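Local coordinates for protein putative pyridoxal phosphate-dependent transferase (Clostridium difficile, PDB 4DQ6) that binds pyridoxal-5'-phosphate and probably acts as a transferase of the class I and II aminotransferase family, at residues 170-175 and 214-219; 204-209 and 323-328. One frame throughout, in Å; residues are numbered along the deposited sequence.

Overall arrangement
Contacts 1 and 2 are both buried near the centre of the folded chain, their own centres about 8 Å apart, and both include residues of the PLP pocket. Contact 1 joins the end of strand 165-171 of the seven-stranded mixed sheet to the loop before helix 224-228, and its chemistry is mostly polar and water-mediated. Contact 2 ties an earlier part of that same loop to the start of strand 327-331, in the smaller antiparallel sheet, by one backbone bond, one bridging water and largely apolar packing. Glu204 of contact 2 joins them, reaching His216 and Met219 of contact 1.

Contact 1. Residues 170-175 and 214-219. With PLP (pyridoxal-5'-phosphate), chain C.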
ATOM      1  N   LEU A 170     -21.205   8.411  -3.503  1.00 15.36           N
ATOM      2  CA  LEU A 170     -21.446   9.824  -3.536  1.00 15.07           C
ATOM      3  C   LEU A 170     -20.039  10.464  -3.526  1.00 14.60           C
ATOM      4  O   LEU A 170     -19.091  10.014  -2.792  1.00 15.90           O
ATOM      5  CB  LEU A 170     -22.213  10.297  -2.296  1.00 14.78           C
ATOM      6  CG  LEU A 170     -22.169  11.777  -1.884  1.00 14.95           C
ATOM      7  CD1 LEU A 170     -22.990  12.556  -2.910  1.00 15.84           C
ATOM      8  CD2 LEU A 170     -22.707  11.994  -0.489  1.00 15.85           C
ATOM      9  N   CYS A 171     -19.831  11.501  -4.361  1.00 14.53           N
ATOM     10  CA  CYS A 171     -18.634  12.317  -4.299  1.00 13.82           C
ATOM     11  C   CYS A 171     -18.957  13.672  -3.682  1.00 13.16           C
ATOM     12  O   CYS A 171     -19.770  14.390  -4.230  1.00 13.44           O
ATOM     13  CB  CYS A 171     -18.091  12.479  -5.726  1.00 12.91           C
ATOM     14  SG  CYS A 171     -16.354  12.930  -5.856  1.00 13.70           S
ATOM     15  N   ASN A 172     -18.309  14.018  -2.549  1.00 13.99           N
ATOM     16  CA  ASN A 172     -18.645  15.224  -1.763  1.00 15.00           C
ATOM     17  C   ASN A 172     -17.449  15.794  -1.085  1.00 14.54           C
ATOM     18  O   ASN A 172     -17.069  15.272  -0.085  1.00 14.06           O
ATOM     19  CB  ASN A 172     -19.741  14.757  -0.748  1.00 17.78           C
ATOM     20  CG  ASN A 172     -20.184  15.789   0.269  1.00 20.20           C
ATOM     21  OD1 ASN A 172     -20.399  16.899  -0.086  1.00 20.67           O
ATOM     22  ND2 ASN A 172     -20.438  15.347   1.555  1.00 21.90           N
ATOM     23  N   PRO A 173     -16.892  16.891  -1.622  1.00 13.09           N
ATOM     24  CA  PRO A 173     -17.271  17.613  -2.836  1.00 13.27           C
ATOM     25  C   PRO A 173     -17.163  16.788  -4.124  1.00 12.90           C
ATOM     26  O   PRO A 173     -16.371  15.827  -4.188  1.00 13.30           O
ATOM     27  CB  PRO A 173     -16.261  18.766  -2.903  1.00 13.49           C
ATOM     28  CG  PRO A 173     -15.725  18.901  -1.527  1.00 13.63           C
ATOM     29  CD  PRO A 173     -15.784  17.561  -0.900  1.00 12.85           C
ATOM     30  N   HIS A 174     -17.906  17.173  -5.159  1.00 13.17           N
ATOM     31  CA  HIS A 174     -18.027  16.406  -6.360  1.00 12.49           C
ATOM     32  C   HIS A 174     -16.983  16.881  -7.387  1.00 12.98           C
ATOM     33  O   HIS A 174     -17.122  17.976  -7.975  1.00 14.61           O
ATOM     34  CB  HIS A 174     -19.436  16.508  -6.880  1.00 12.86           C
ATOM     35  CG  HIS A 174     -19.703  15.558  -7.974  1.00 12.24           C
ATOM     36  ND1 HIS A 174     -20.574  14.494  -7.828  1.00 12.66           N
ATOM     37  CD2 HIS A 174     -19.198  15.503  -9.247  1.00 12.13           C
ATOM     38  CE1 HIS A 174     -20.574  13.811  -9.002  1.00 12.44           C
ATOM     39  NE2 HIS A 174     -19.820  14.456  -9.902  1.00 12.68           N
ATOM     40  N   ASN A 175     -16.034  15.994  -7.670  1.00 11.81           N
ATOM     41  CA  ASN A 175     -15.045  16.153  -8.749  1.00 12.61           C
ATOM     42  C   ASN A 175     -15.612  15.507 -10.010  1.00 12.77           C
ATOM     43  O   ASN A 175     -15.957  14.322  -9.973  1.00 13.38           O
ATOM     44  CB  ASN A 175     -13.751  15.463  -8.283  1.00 12.39           C
ATOM     45  CG  ASN A 175     -12.786  15.159  -9.382  1.00 12.42           C
ATOM     46  OD1 ASN A 175     -12.823  15.692 -10.466  1.00 13.67           O
ATOM     47  ND2 ASN A 175     -11.794  14.288  -9.043  1.00 15.99           N
ATOM     48  N   HIS A 214     -18.678  28.690   1.445  1.00 18.33           N
ATOM     49  CA  HIS A 214     -19.148  27.287   1.392  1.00 18.57           C
ATOM     50  C   HIS A 214     -18.601  26.509   2.543  1.00 16.85           C
ATOM     51  O   HIS A 214     -17.642  26.920   3.189  1.00 16.00           O
ATOM     52  CB  HIS A 214     -18.754  26.635   0.061  1.00 18.19           C
ATOM     53  CG  HIS A 214     -19.327  27.364  -1.084  1.00 20.87           C
ATOM     54  ND1 HIS A 214     -20.610  27.226  -1.449  1.00 22.14           N
ATOM     55  CD2 HIS A 214     -18.790  28.393  -1.858  1.00 21.89           C
ATOM     56  CE1 HIS A 214     -20.889  28.153  -2.419  1.00 22.66           C
ATOM     57  NE2 HIS A 214     -19.769  28.812  -2.710  1.00 23.18           N
ATOM     58  N   LYS A 215     -19.265  25.416   2.886  1.00 16.30           N
ATOM     59  CA  LYS A 215     -18.907  24.610   4.041  1.00 17.68           C
ATOM     60  C   LYS A 215     -19.120  23.149   3.745  1.00 17.05           C
ATOM     61  O   LYS A 215     -20.201  22.753   3.304  1.00 18.23           O
ATOM     62  CB  LYS A 215     -19.707  25.014   5.304  1.00 21.10           C
ATOM     63  CG  LYS A 215     -18.947  24.533   6.527  1.00 24.55           C
ATOM     64  CD  LYS A 215     -19.563  24.920   7.875  1.00 28.63           C
ATOM     65  CE  LYS A 215     -19.075  23.994   9.013  1.00 28.65           C
ATOM     66  NZ  LYS A 215     -17.595  23.789   9.254  1.00 25.51           N
ATOM     67  N   HIS A 216     -18.098  22.329   3.954  1.00 14.95           N
ATOM     68  CA  HIS A 216     -18.244  20.900   3.838  1.00 14.64           C
ATOM     69  C   HIS A 216     -19.138  20.340   4.917  1.00 15.11           C
ATOM     70  O   HIS A 216     -18.920  20.590   6.120  1.00 15.99           O
ATOM     71  CB  HIS A 216     -16.898  20.190   3.883  1.00 14.10           C
ATOM     72  CG  HIS A 216     -17.009  18.735   3.729  1.00 14.29           C
ATOM     73  ND1 HIS A 216     -17.327  18.160   2.545  1.00 15.32           N
ATOM     74  CD2 HIS A 216     -16.877  17.706   4.654  1.00 14.34           C
ATOM     75  CE1 HIS A 216     -17.422  16.821   2.727  1.00 14.84           C
ATOM     76  NE2 HIS A 216     -17.196  16.548   4.018  1.00 15.03           N
ATOM     77  N   ILE A 217     -20.097  19.518   4.496  1.00 15.60           N
ATOM     78  CA  ILE A 217     -20.986  18.756   5.396  1.00 15.46           C
ATOM     79  C   ILE A 217     -20.777  17.263   5.147  1.00 15.23           C
ATOM     80  O   ILE A 217     -21.168  16.774   4.087  1.00 15.14           O
ATOM     81  CB  ILE A 217     -22.469  19.065   5.079  1.00 17.54           C
ATOM     82  CG1 ILE A 217     -22.752  20.562   5.096  1.00 19.45           C
ATOM     83  CG2 ILE A 217     -23.392  18.286   6.007  1.00 17.18           C
ATOM     84  CD1 ILE A 217     -22.457  21.266   6.385  1.00 22.79           C
ATOM     85  N   PRO A 218     -20.176  16.525   6.071  1.00 14.89           N
ATOM     86  CA  PRO A 218     -20.057  15.101   5.908  1.00 14.81           C
ATOM     87  C   PRO A 218     -21.476  14.543   5.887  1.00 15.64           C
ATOM     88  O   PRO A 218     -22.283  14.826   6.779  1.00 17.39           O
ATOM     89  CB  PRO A 218     -19.217  14.664   7.127  1.00 14.60           C
ATOM     90  CG  PRO A 218     -18.521  15.938   7.534  1.00 14.79           C
ATOM     91  CD  PRO A 218     -19.462  17.016   7.245  1.00 15.51           C
ATOM     92  N   MET A 219     -21.734  13.666   4.931  1.00 15.94           N
ATOM     93  CA  MET A 219     -23.043  13.083   4.875  1.00 17.07           C
ATOM     94  C   MET A 219     -23.432  12.380   6.167  1.00 18.27           C
ATOM     95  O   MET A 219     -24.572  12.454   6.647  1.00 19.47           O
ATOM     96  CB  MET A 219     -23.073  12.109   3.705  1.00 17.33           C
ATOM     97  CG  MET A 219     -24.312  11.231   3.600  1.00 18.24           C
ATOM     98  SD  MET A 219     -25.905  12.077   3.311  1.00 20.41           S
ATOM     99  CE  MET A 219     -26.031  11.847   1.536  1.00 20.92           C
TER
HETATM  100  N1  PLP C 401     -11.526  10.221  -4.819  1.00 18.65           N
HETATM  101  C2  PLP C 401     -11.664  11.376  -5.548  1.00 17.65           C
HETATM  102  C2A PLP C 401     -12.976  12.052  -5.808  1.00 17.10           C
HETATM  103  C3  PLP C 401     -10.508  12.036  -6.112  1.00 20.79           C
HETATM  104  O3  PLP C 401     -10.637  13.139  -6.836  1.00 22.34           O
HETATM  105  C4  PLP C 401      -9.193  11.454  -5.891  1.00 20.20           C
HETATM  106  C4A PLP C 401      -7.956  12.062  -6.500  1.00 26.28           C
HETATM  107  C5  PLP C 401      -9.131  10.234  -5.101  1.00 21.50           C
HETATM  108  C6  PLP C 401     -10.318   9.653  -4.598  1.00 19.17           C
HETATM  109  C5A PLP C 401      -7.781   9.644  -4.838  1.00 23.90           C
HETATM  110  O4P PLP C 401      -8.024   8.300  -4.589  1.00 31.94           O
HETATM  111  P   PLP C 401      -6.773   7.460  -3.996  1.00 33.76           P
HETATM  112  O1P PLP C 401      -6.722   7.841  -2.557  1.00 22.43           O
HETATM  113  O2P PLP C 401      -7.254   5.993  -4.335  1.00 26.52           O
HETATM  114  O3P PLP C 401      -5.554   8.032  -4.783  1.00 30.25           O
HETATM  115  O   HOH W   1     -20.833  19.410   1.635  1.00 16.58           O
HETATM  116  O   HOH W   2     -18.507  19.311   0.258  1.00 18.35           O
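The imidazole of His216 and the carboxamide of Asn172 are the flat groups of this contact, their planes 32° apart. At the edge of the ring, near its plane, the backbone O of Asn172 lies 3.2 Å from CE1 of His216, while CD of Pro173 approaches obliquely, 3.8 Å from ND1 of His216. His84 packs edge-to-face with the imidazole, whose NE2 is hydrogen-bonded to OE1 of Glu204. Asn172 holds its CG anti to the backbone N (chi1 175°), which carries the amide across to 214-219. There its ND2 donates to the backbone O of Ile217 over 3.0 Å, at an N-H...O angle of 157°, and makes a weak hydrogen bond to OE2 of Glu204. The Ile217 acceptor lies in the plane of the amide, although the donor sits above the plane of the Ile217 carbonyl. OD1 of Asn172 accepts hydrogen bonds from two waters: one in turn accepts from the backbone N of Ile217, and the other is hydrogen-bonded to ND1 of His216. Beyond this polar patch, CD2 of Leu170 meets CE of Met219 at 3.9 Å, next to helix 183-195. A cis Asn-Pro peptide bond precedes Pro173, a feature known from PLP enzymes of this family, and the chain runs on to Asn175 at the cofactor. SG of Cys171 lies 3.5 Å from C2A of PLP and accepts a long bond from the backbone N of Asn175. ND2 of Asn175 donates to O3 of PLP across 2.7 Å, while its OD1 is held by Arg369. Chemically, the direct bonds and two waters fix which way the buried Asn172 amide faces, and the bond to O3 would probably help stabilise negative charge there.

Contact 2. Residues 204-209 and 323-328; sequences EIHSDI and EGTYLL. With PLP (pyridoxal-5'-phosphate), chain C.
Closest to the cofactor, NE2 of His206 is hydrogen-bonded to O3 of PLP at 2.7 Å, with O3 at the edge of the imidazole, and CG2 of Ile205 packs 3.5 Å from C2 of PLP. One face of the His206 ring receives the methyl of Thr325: CG2 makes a CH-pi contact 3.9 Å from the ring centroid, offset toward the rim. At the other ring nitrogen, ND1, a water bridges to the backbone N of Tyr326, so both nitrogens of the imidazole have partners and its rotation is set.

The next layer places that methyl. Thr325 N donates to Ile209 O over 2.8 Å. Thr325 OG1 donates to Gly324 O, in the carbonyl plane on a lone pair, and accepts from Leu327 N, the bond that makes an ST turn. Gly324 CA lies 3.1 Å from Ile209 O, so the backbones pack closely there. CD1 of Ile209 meets the Tyr326 ring at CD2, 3.7 Å away, and both residues touch Leu299 of helix 289-313.

Two overlapping type I turns, Glu204 to Ser207 and His206 to Ile209, shape the loop after strand 199-203 that presents Ile205 and His206 to PLP, in the cofactor pocket of the aminotransferase class I and II family.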
ATOM      1  N   GLU A 204     -15.140  11.674   0.397  1.00 12.40           N
ATOM      2  CA  GLU A 204     -15.097  13.025   0.846  1.00 13.03           C
ATOM      3  C   GLU A 204     -13.637  13.439   0.851  1.00 11.95           C
ATOM      4  O   GLU A 204     -13.179  14.300   1.692  1.00 12.23           O
ATOM      5  CB  GLU A 204     -15.855  13.198   2.183  1.00 14.19           C
ATOM      6  CG  GLU A 204     -17.310  12.801   2.095  1.00 15.23           C
ATOM      7  CD  GLU A 204     -18.156  13.136   3.296  1.00 15.41           C
ATOM      8  OE1 GLU A 204     -17.676  13.773   4.257  1.00 16.99           O
ATOM      9  OE2 GLU A 204     -19.387  12.814   3.220  1.00 16.71           O
ATOM     10  N   ILE A 205     -12.906  12.892  -0.118  1.00 12.08           N
ATOM     11  CA  ILE A 205     -11.471  13.160  -0.099  1.00 12.17           C
ATOM     12  C   ILE A 205     -11.203  14.675  -0.278  1.00 13.14           C
ATOM     13  O   ILE A 205     -10.189  15.195   0.243  1.00 12.41           O
ATOM     14  CB  ILE A 205     -10.684  12.339  -1.102  1.00 12.79           C
ATOM     15  CG1 ILE A 205      -9.151  12.395  -0.780  1.00 13.40           C
ATOM     16  CG2 ILE A 205     -10.940  12.827  -2.496  1.00 13.07           C
ATOM     17  CD1 ILE A 205      -8.311  11.449  -1.632  1.00 14.09           C
ATOM     18  N   HIS A 206     -12.034  15.424  -0.981  1.00 11.48           N
ATOM     19  CA  HIS A 206     -11.771  16.884  -1.169  1.00 12.04           C
ATOM     20  C   HIS A 206     -12.362  17.751  -0.070  1.00 11.88           C
ATOM     21  O   HIS A 206     -12.499  18.973  -0.231  1.00 12.77           O
ATOM     22  CB  HIS A 206     -12.300  17.382  -2.514  1.00 12.51           C
ATOM     23  CG  HIS A 206     -11.726  16.698  -3.719  1.00 12.95           C
ATOM     24  ND1 HIS A 206     -10.582  17.175  -4.358  1.00 13.85           N
ATOM     25  CD2 HIS A 206     -12.095  15.531  -4.371  1.00 13.19           C
ATOM     26  CE1 HIS A 206     -10.297  16.355  -5.381  1.00 14.10           C
ATOM     27  NE2 HIS A 206     -11.207  15.326  -5.386  1.00 14.63           N
ATOM     28  N   SER A 207     -12.651  17.170   1.085  1.00 11.46           N
ATOM     29  CA  SER A 207     -13.487  17.778   2.132  1.00 12.38           C
ATOM     30  C   SER A 207     -12.849  19.019   2.763  1.00 12.56           C
ATOM     31  O   SER A 207     -13.536  19.887   3.285  1.00 13.47           O
ATOM     32  CB  SER A 207     -13.756  16.769   3.253  1.00 12.38           C
ATOM     33  OG  SER A 207     -12.535  16.261   3.785  1.00 13.53           O
ATOM     34  N   ASP A 208     -11.538  19.182   2.611  1.00 12.45           N
ATOM     35  CA  ASP A 208     -10.851  20.355   3.176  1.00 12.62           C
ATOM     36  C   ASP A 208     -10.643  21.463   2.171  1.00 12.41           C
ATOM     37  O   ASP A 208     -10.155  22.551   2.542  1.00 13.57           O
ATOM     38  CB  ASP A 208      -9.473  19.980   3.766  1.00 12.77           C
ATOM     39  CG  ASP A 208      -9.536  18.856   4.823  1.00 13.73           C
ATOM     40  OD1 ASP A 208     -10.361  18.940   5.725  1.00 14.17           O
ATOM     41  OD2 ASP A 208      -8.686  17.911   4.795  1.00 14.56           O
ATOM     42  N   ILE A 209     -10.838  21.155   0.903  1.00 12.34           N
ATOM     43  CA  ILE A 209     -10.577  22.112  -0.162  1.00 13.21           C
ATOM     44  C   ILE A 209     -11.877  22.805  -0.527  1.00 12.53           C
ATOM     45  O   ILE A 209     -12.591  22.415  -1.464  1.00 12.55           O
ATOM     46  CB  ILE A 209      -9.864  21.460  -1.360  1.00 13.61           C
ATOM     47  CG1 ILE A 209      -8.540  20.766  -0.872  1.00 13.92           C
ATOM     48  CG2 ILE A 209      -9.561  22.533  -2.415  1.00 12.77           C
ATOM     49  CD1 ILE A 209      -7.983  19.839  -1.937  1.00 15.84           C
ATOM     50  N   GLU A 323     -17.149  25.525  -5.964  1.00 13.80           N
ATOM     51  CA  GLU A 323     -17.370  25.715  -4.557  1.00 14.57           C
ATOM     52  C   GLU A 323     -16.297  25.010  -3.707  1.00 14.30           C
ATOM     53  O   GLU A 323     -15.997  25.425  -2.548  1.00 13.92           O
ATOM     54  CB  GLU A 323     -18.757  25.174  -4.198  1.00 15.98           C
ATOM     55  CG  GLU A 323     -19.866  25.942  -4.915  1.00 16.42           C
ATOM     56  CD  GLU A 323     -21.230  25.285  -4.915  1.00 18.91           C
ATOM     57  OE1 GLU A 323     -21.298  24.185  -4.411  1.00 15.06           O
ATOM     58  OE2 GLU A 323     -22.180  25.956  -5.462  1.00 21.31           O
ATOM     59  N   GLY A 324     -15.704  23.969  -4.273  1.00 13.24           N
ATOM     60  CA  GLY A 324     -14.617  23.227  -3.662  1.00 13.51           C
ATOM     61  C   GLY A 324     -13.822  22.490  -4.688  1.00 13.11           C
ATOM     62  O   GLY A 324     -14.170  22.518  -5.886  1.00 11.97           O
ATOM     63  N   THR A 325     -12.749  21.822  -4.209  1.00 12.80           N
ATOM     64  CA  THR A 325     -11.670  21.279  -5.014  1.00 12.89           C
ATOM     65  C   THR A 325     -10.804  22.426  -5.588  1.00 12.69           C
ATOM     66  O   THR A 325     -11.195  23.596  -5.558  1.00 13.05           O
ATOM     67  CB  THR A 325     -12.134  20.366  -6.186  1.00 13.04           C
ATOM     68  OG1 THR A 325     -12.504  21.094  -7.355  1.00 13.86           O
ATOM     69  CG2 THR A 325     -13.226  19.396  -5.732  1.00 14.09           C
ATOM     70  N   TYR A 326      -9.656  22.028  -6.120  1.00 12.00           N
ATOM     71  CA  TYR A 326      -8.820  22.955  -6.877  1.00 12.01           C
ATOM     72  C   TYR A 326      -8.856  22.785  -8.357  1.00 12.92           C
ATOM     73  O   TYR A 326      -7.940  23.174  -9.114  1.00 13.71           O
ATOM     74  CB  TYR A 326      -7.389  22.915  -6.357  1.00 12.42           C
ATOM     75  CG  TYR A 326      -6.699  21.565  -6.244  1.00 11.92           C
ATOM     76  CD1 TYR A 326      -6.298  20.880  -7.369  1.00 12.53           C
ATOM     77  CD2 TYR A 326      -6.374  21.027  -5.003  1.00 12.37           C
ATOM     78  CE1 TYR A 326      -5.593  19.692  -7.254  1.00 13.23           C
ATOM     79  CE2 TYR A 326      -5.674  19.830  -4.888  1.00 12.50           C
ATOM     80  CZ  TYR A 326      -5.246  19.199  -6.040  1.00 12.68           C
ATOM     81  OH  TYR A 326      -4.485  18.076  -6.005  1.00 13.82           O
ATOM     82  N   LEU A 327      -9.958  22.217  -8.833  1.00 13.02           N
ATOM     83  CA  LEU A 327     -10.123  21.751 -10.186  1.00 13.60           C
ATOM     84  C   LEU A 327     -11.180  22.614 -10.864  1.00 13.68           C
ATOM     85  O   LEU A 327     -12.269  22.789 -10.298  1.00 15.87           O
ATOM     86  CB  LEU A 327     -10.531  20.257 -10.188  1.00 15.38           C
ATOM     87  CG  LEU A 327      -9.507  19.341  -9.480  1.00 15.95           C
ATOM     88  CD1 LEU A 327     -10.143  17.940  -9.233  1.00 15.40           C
ATOM     89  CD2 LEU A 327      -8.169  19.208 -10.191  1.00 15.87           C
ATOM     90  N   LEU A 328     -10.879  23.100 -12.048  1.00 13.19           N
ATOM     91  CA  LEU A 328     -11.741  23.994 -12.790  1.00 13.95           C
ATOM     92  C   LEU A 328     -12.356  23.221 -13.967  1.00 14.92           C
ATOM     93  O   LEU A 328     -11.660  22.481 -14.667  1.00 15.95           O
ATOM     94  CB  LEU A 328     -10.905  25.174 -13.358  1.00 14.88           C
ATOM     95  CG  LEU A 328     -11.697  26.407 -13.798  1.00 16.41           C
ATOM     96  CD1 LEU A 328     -12.354  27.149 -12.632  1.00 16.22           C
ATOM     97  CD2 LEU A 328     -10.720  27.353 -14.553  1.00 15.93           C
TER
HETATM   98  N1  PLP C 401     -11.526  10.221  -4.819  1.00 18.65           N
HETATM   99  C2  PLP C 401     -11.664  11.376  -5.548  1.00 17.65           C
HETATM  100  C2A PLP C 401     -12.976  12.052  -5.808  1.00 17.10           C
HETATM  101  C3  PLP C 401     -10.508  12.036  -6.112  1.00 20.79           C
HETATM  102  O3  PLP C 401     -10.637  13.139  -6.836  1.00 22.34           O
HETATM  103  C4  PLP C 401      -9.193  11.454  -5.891  1.00 20.20           C
HETATM  104  C4A PLP C 401      -7.956  12.062  -6.500  1.00 26.28           C
HETATM  105  C5  PLP C 401      -9.131  10.234  -5.101  1.00 21.50           C
HETATM  106  C6  PLP C 401     -10.318   9.653  -4.598  1.00 19.17           C
HETATM  107  C5A PLP C 401      -7.781   9.644  -4.838  1.00 23.90           C
HETATM  108  O4P PLP C 401      -8.024   8.300  -4.589  1.00 31.94           O
HETATM  109  P   PLP C 401      -6.773   7.460  -3.996  1.00 33.76           P
HETATM  110  O1P PLP C 401      -6.722   7.841  -2.557  1.00 22.43           O
HETATM  111  O2P PLP C 401      -7.254   5.993  -4.335  1.00 26.52           O
HETATM  112  O3P PLP C 401      -5.554   8.032  -4.783  1.00 30.25           O
HETATM  113  O   HOH W   3      -9.038  19.291  -5.319  1.00 14.54           O